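Local coordinates for ATP-dependent DNA helicase PIF1 (Candida albicans, PDB 7OTJ), which couples ATP hydrolysis to 5'-3' unwinding of DNA, and probably resolves G-quadruplexes to keep the nuclear and mitochondrial genomes stable, at residues A[86-91]-A[121-126]; A[132-137]-A[173-178]. All coordinates share one frame; numbering follows the deposited sequence.

Contact 1: residues A[86-91]-A[121-126]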
loop_
_atom_site.group_PDB
_atom_site.type_symbol
_atom_site.label_atom_id
_atom_site.label_comp_id
_atom_site.label_asym_id
_atom_site.label_seq_id
_atom_site.Cartn_x
_atom_site.Cartn_y
_atom_site.Cartn_z
ATOM N N LYS A 86 7.599 25.884 -3.971
ATOM C CA LYS A 86 7.841 26.696 -2.782
ATOM C C LYS A 86 7.556 25.905 -1.511
ATOM O O LYS A 86 8.312 25.994 -0.536
ATOM C CB LYS A 86 7.001 27.977 -2.825
ATOM C CG LYS A 86 7.247 28.865 -4.043
ATOM C CD LYS A 86 6.841 30.318 -3.786
ATOM C CE LYS A 86 5.400 30.439 -3.316
ATOM N NZ LYS A 86 4.446 29.832 -4.285
ATOM N N LYS A 87 6.480 25.114 -1.507
ATOM C CA LYS A 87 6.158 24.302 -0.336
ATOM C C LYS A 87 7.279 23.316 -0.034
ATOM O O LYS A 87 7.692 23.164 1.121
ATOM C CB LYS A 87 4.836 23.564 -0.546
ATOM C CG LYS A 87 4.421 22.702 0.637
ATOM C CD LYS A 87 3.107 21.992 0.369
ATOM C CE LYS A 87 2.659 21.197 1.585
ATOM N NZ LYS A 87 1.333 20.558 1.380
ATOM N N ILE A 88 7.773 22.624 -1.062
ATOM C CA ILE A 88 8.846 21.660 -0.856
ATOM C C ILE A 88 10.117 22.354 -0.393
ATOM O O ILE A 88 10.880 21.798 0.407
ATOM C CB ILE A 88 9.063 20.843 -2.143
ATOM C CG1 ILE A 88 7.807 20.015 -2.430
ATOM C CG2 ILE A 88 10.295 19.955 -2.024
ATOM C CD1 ILE A 88 7.835 19.273 -3.736
ATOM N N LYS A 89 10.356 23.585 -0.853
ATOM C CA LYS A 89 11.555 24.296 -0.426
ATOM C C LYS A 89 11.473 24.728 1.033
ATOM O O LYS A 89 12.510 24.909 1.683
ATOM C CB LYS A 89 11.798 25.511 -1.325
ATOM C CG LYS A 89 12.384 25.159 -2.684
ATOM C CD LYS A 89 12.695 26.395 -3.508
ATOM C CE LYS A 89 13.289 26.023 -4.858
ATOM N NZ LYS A 89 13.626 27.222 -5.679
ATOM N N ARG A 90 10.258 24.901 1.566
ATOM C CA ARG A 90 10.109 25.204 2.988
ATOM C C ARG A 90 10.394 23.985 3.857
ATOM O O ARG A 90 10.887 24.130 4.982
ATOM C CB ARG A 90 8.711 25.754 3.275
ATOM C CG ARG A 90 8.434 27.140 2.692
ATOM C CD ARG A 90 7.125 27.708 3.233
ATOM N NE ARG A 90 5.982 26.839 2.965
ATOM C CZ ARG A 90 5.147 26.989 1.946
ATOM N NH1 ARG A 90 5.298 27.968 1.066
ATOM N NH2 ARG A 90 4.129 26.144 1.811
ATOM N N ASN A 91 10.045 22.792 3.379
ATOM C CA ASN A 91 10.367 21.534 4.052
ATOM C C ASN A 91 11.824 21.210 3.742
ATOM O O ASN A 91 12.137 20.523 2.765
ATOM C CB ASN A 91 9.431 20.426 3.582
ATOM C CG ASN A 91 9.584 19.137 4.378
ATOM O OD1 ASN A 91 10.534 18.970 5.144
ATOM N ND2 ASN A 91 8.647 18.216 4.188
ATOM N N ASN A 121 8.205 15.420 -12.302
ATOM C CA ASN A 121 9.272 15.641 -13.271
ATOM C C ASN A 121 9.757 17.088 -13.239
ATOM O O ASN A 121 10.959 17.349 -13.113
ATOM C CB ASN A 121 8.787 15.261 -14.668
ATOM C CG ASN A 121 9.919 15.189 -15.675
ATOM O OD1 ASN A 121 11.089 15.081 -15.303
ATOM N ND2 ASN A 121 9.577 15.243 -16.958
ATOM N N GLU A 122 8.823 18.041 -13.332
ATOM C CA GLU A 122 9.184 19.457 -13.316
ATOM C C GLU A 122 9.828 19.848 -11.995
ATOM O O GLU A 122 10.757 20.663 -11.968
ATOM C CB GLU A 122 7.951 20.319 -13.589
ATOM C CG GLU A 122 7.316 20.077 -14.962
ATOM C CD GLU A 122 6.207 21.068 -15.300
ATOM O OE1 GLU A 122 5.489 20.828 -16.294
ATOM O OE2 GLU A 122 6.053 22.084 -14.585
ATOM N N ILE A 123 9.355 19.274 -10.888
ATOM C CA ILE A 123 9.899 19.628 -9.582
ATOM C C ILE A 123 11.312 19.087 -9.441
ATOM O O ILE A 123 12.205 19.770 -8.926
ATOM C CB ILE A 123 8.976 19.115 -8.457
ATOM C CG1 ILE A 123 7.893 20.148 -8.157
ATOM C CG2 ILE A 123 9.765 18.816 -7.193
ATOM C CD1 ILE A 123 6.489 19.634 -8.270
ATOM N N ALA A 124 11.538 17.861 -9.915
ATOM C CA ALA A 124 12.879 17.291 -9.913
ATOM C C ALA A 124 13.865 18.202 -10.635
ATOM O O ALA A 124 14.927 18.535 -10.097
ATOM C CB ALA A 124 12.853 15.909 -10.563
ATOM N N LYS A 125 13.528 18.616 -11.858
ATOM C CA LYS A 125 14.416 19.488 -12.618
ATOM C C LYS A 125 14.673 20.796 -11.880
ATOM O O LYS A 125 15.821 21.235 -11.759
ATOM C CB LYS A 125 13.834 19.746 -14.008
ATOM C CG LYS A 125 13.688 18.484 -14.852
ATOM C CD LYS A 125 12.986 18.761 -16.172
ATOM C CE LYS A 125 12.813 17.482 -16.970
ATOM N NZ LYS A 125 12.188 17.735 -18.293
ATOM N N ASN A 126 13.614 21.425 -11.368
ATOM C CA ASN A 126 13.759 22.746 -10.763
ATOM C C ASN A 126 14.627 22.696 -9.513
ATOM O O ASN A 126 15.616 23.430 -9.402
ATOM C CB ASN A 126 12.386 23.325 -10.429
ATOM C CG ASN A 126 12.456 24.779 -10.024
ATOM O OD1 ASN A 126 12.287 25.671 -10.856
ATOM N ND2 ASN A 126 12.717 25.030 -8.745
#
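Ile88 and Ile123 make a small helix-to-helix packing contact at the periphery of the ATPase domain of the Pif1 helicase, a P-loop NTPase fold, away from the nucleotide pocket. Ile88 lies near the end of helix 81-90 and Ile123 within helix 114-128, with their CA atoms 9.0 Å apart. The touch is slight: CD1 of Ile88 comes to 4.0 Å from CG2 of Ile123, the two side chains meeting at a slant. Isoleucine suits both places, since a branched, wholly apolar side chain can fill a helix interface and offer a methyl in more than one direction. Phe74 and Trp98 touch both isoleucines, so the pair belongs to a wider apolar cluster that includes Trp98 of helix 92-100. Nearer the solvent the chemistry changes. Lys89 and Asn126 are both exposed, polar residues whose ends can stay hydrated. Beyond CG the lysine chain runs extended, carrying its amine toward the asparagine, whose CG stands anti to its own backbone N (chi1 -170°). The two side chains cross almost perpendicularly, and as modelled NZ of Lys89 lies 3.9 Å from ND2 of Asn126, too far for a bond.

Contact 2: residues A[132-137]-A[173-178]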
loop_
_atom_site.group_PDB
_atom_site.type_symbol
_atom_site.label_atom_id
_atom_site.label_comp_id
_atom_site.label_asym_id
_atom_site.label_seq_id
_atom_site.Cartn_x
_atom_site.Cartn_y
_atom_site.Cartn_z
ATOM N N ARG A 132 18.042 17.307 -17.162
ATOM C CA ARG A 132 17.861 15.927 -17.577
ATOM C C ARG A 132 16.466 15.445 -17.186
ATOM O O ARG A 132 15.810 16.043 -16.324
ATOM C CB ARG A 132 18.913 15.025 -16.935
ATOM C CG ARG A 132 20.338 15.266 -17.392
ATOM C CD ARG A 132 20.584 14.742 -18.794
ATOM N NE ARG A 132 22.001 14.482 -19.017
ATOM C CZ ARG A 132 22.881 15.395 -19.400
ATOM N NH1 ARG A 132 22.523 16.647 -19.630
ATOM N NH2 ARG A 132 24.155 15.042 -19.557
ATOM N N PRO A 133 15.989 14.371 -17.816
ATOM C CA PRO A 133 14.746 13.742 -17.359
ATOM C C PRO A 133 14.791 13.464 -15.866
ATOM O O PRO A 133 15.775 12.940 -15.341
ATOM C CB PRO A 133 14.692 12.452 -18.177
ATOM C CG PRO A 133 15.401 12.799 -19.440
ATOM C CD PRO A 133 16.482 13.770 -19.068
ATOM N N PHE A 134 13.726 13.872 -15.174
ATOM C CA PHE A 134 13.628 13.760 -13.723
ATOM C C PHE A 134 14.835 14.380 -13.026
ATOM O O PHE A 134 15.249 13.931 -11.954
ATOM C CB PHE A 134 13.422 12.304 -13.295
ATOM C CG PHE A 134 11.994 11.986 -12.963
ATOM C CD1 PHE A 134 11.106 11.607 -13.954
ATOM C CD2 PHE A 134 11.530 12.117 -11.666
ATOM C CE1 PHE A 134 9.783 11.340 -13.651
ATOM C CE2 PHE A 134 10.212 11.852 -11.356
ATOM C CZ PHE A 134 9.333 11.463 -12.352
ATOM N N GLY A 135 15.388 15.438 -13.622
ATOM C CA GLY A 135 16.513 16.128 -13.014
ATOM C C GLY A 135 17.702 15.235 -12.745
ATOM O O GLY A 135 18.397 15.421 -11.741
ATOM N N GLY A 136 17.925 14.235 -13.597
ATOM C CA GLY A 136 19.044 13.324 -13.476
ATOM C C GLY A 136 18.783 12.103 -12.619
ATOM O O GLY A 136 19.608 11.179 -12.618
ATOM N N ILE A 137 17.656 12.058 -11.906
ATOM C CA ILE A 137 17.334 10.911 -11.064
ATOM C C ILE A 137 17.025 9.710 -11.944
ATOM O O ILE A 137 16.303 9.823 -12.940
ATOM C CB ILE A 137 16.157 11.239 -10.133
ATOM C CG1 ILE A 137 16.531 12.393 -9.195
ATOM C CG2 ILE A 137 15.733 9.997 -9.365
ATOM C CD1 ILE A 137 15.368 12.951 -8.396
ATOM N N SER A 173 1.989 10.209 -19.678
ATOM C CA SER A 173 2.600 11.479 -19.321
ATOM C C SER A 173 3.821 11.767 -20.186
ATOM O O SER A 173 4.544 10.860 -20.614
ATOM C CB SER A 173 2.991 11.489 -17.843
ATOM O OG SER A 173 4.063 10.604 -17.576
ATOM N N SER A 174 4.060 13.056 -20.427
ATOM C CA SER A 174 5.303 13.447 -21.074
ATOM C C SER A 174 6.502 13.033 -20.232
ATOM O O SER A 174 7.537 12.642 -20.782
ATOM C CB SER A 174 5.312 14.956 -21.320
ATOM O OG SER A 174 6.506 15.354 -21.961
ATOM N N ALA A 175 6.357 13.051 -18.903
ATOM C CA ALA A 175 7.443 12.622 -18.027
ATOM C C ALA A 175 7.839 11.184 -18.321
ATOM O O ALA A 175 9.025 10.873 -18.482
ATOM C CB ALA A 175 7.029 12.775 -16.565
ATOM N N TRP A 176 6.849 10.292 -18.403
ATOM C CA TRP A 176 7.123 8.888 -18.683
ATOM C C TRP A 176 7.884 8.723 -19.992
ATOM O O TRP A 176 8.885 8.000 -20.055
ATOM C CB TRP A 176 5.805 8.116 -18.732
ATOM C CG TRP A 176 5.936 6.653 -18.951
ATOM C CD1 TRP A 176 6.102 6.010 -20.144
ATOM C CD2 TRP A 176 5.878 5.632 -17.949
ATOM N NE1 TRP A 176 6.168 4.646 -19.943
ATOM C CE2 TRP A 176 6.030 4.392 -18.602
ATOM C CE3 TRP A 176 5.715 5.646 -16.559
ATOM C CZ2 TRP A 176 6.026 3.187 -17.914
ATOM C CZ3 TRP A 176 5.709 4.444 -15.879
ATOM C CH2 TRP A 176 5.865 3.235 -16.556
ATOM N N LYS A 177 7.427 9.397 -21.049
ATOM C CA LYS A 177 7.970 9.137 -22.377
ATOM C C LYS A 177 9.411 9.614 -22.516
ATOM O O LYS A 177 10.186 9.018 -23.270
ATOM C CB LYS A 177 7.080 9.787 -23.436
ATOM C CG LYS A 177 5.642 9.322 -23.363
ATOM C CD LYS A 177 4.785 9.942 -24.453
ATOM C CE LYS A 177 3.333 9.493 -24.329
ATOM N NZ LYS A 177 2.459 10.135 -25.346
ATOM N N GLU A 178 9.790 10.676 -21.812
ATOM C CA GLU A 178 11.153 11.174 -21.913
ATOM C C GLU A 178 12.101 10.525 -20.909
ATOM O O GLU A 178 13.319 10.606 -21.096
ATOM C CB GLU A 178 11.178 12.700 -21.748
ATOM C CG GLU A 178 11.072 13.170 -20.322
ATOM C CD GLU A 178 11.289 14.657 -20.188
ATOM O OE1 GLU A 178 11.489 15.331 -21.222
ATOM O OE2 GLU A 178 11.263 15.155 -19.045
#
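Phe134 and Ala175 form the buried side of a loop-on-helix contact in the P-loop NTPase fold, where the loop leading into strand 138-143 lies against helix 174-179. The Phe134 ring presents CE1 obliquely to CB of Ala175 at 4.3 Å. A small methyl suits a helix surface that must take a large ring, and Leu104 of strand 103-107 and Thr179 also touch the phenylalanine. Pro133 and Glu178 make the more open side, partly exposed to solvent. There CG of the proline ring sits 3.4 Å from the carbonyl O of Glu178, a van der Waals approach to a polar backbone atom. Proline also suits this bend because its ring restricts phi as the chain enters the turn. Three successive residues, Phe134 to Gly136, have positive phi; glycine is favoured at 135 and needed at 136, where any CB would press on the preceding carbonyl. The helix starts with Ser173 as N-cap, its OG accepting from Trp176 N at 2.9 Å. In Glu178, CG lies between the backbone N and the carbonyl carbon (chi1 79°), and the extended chain brings the carboxylate to helix 114-128, where OE2 accepts a hydrogen bond from Asn121 ND2 and forms a salt bridge with Lys125. Asn121 OD1 in turn accepts from Phe134 N. Direct attachment thus rests on packing, while Asn121 joins loop and helix indirectly through polar bonds.

Overall arrangement
Following the chain from the N terminus, contact 1 closes first: from helix 81-90 the chain passes through helix 92-100 and strand 103-107 before helix 114-128 returns to meet it. Contact 2 opens a few residues later and closes a second loop, which includes strand 138-143 and the unmodelled residues 154-164. The two loops are therefore in series, neither nested nor crossing, with centres 15 Å apart. Helix 114-128 supplies one side of contact 1 and borders contact 2, where Ala124 and Lys125 pack on backbone oxygens of the 132-137 loop. Contact 1 thus ties helix 81-90 to helix 114-128, and contact 2 ties the loop before strand 138-143 to helix 174-179.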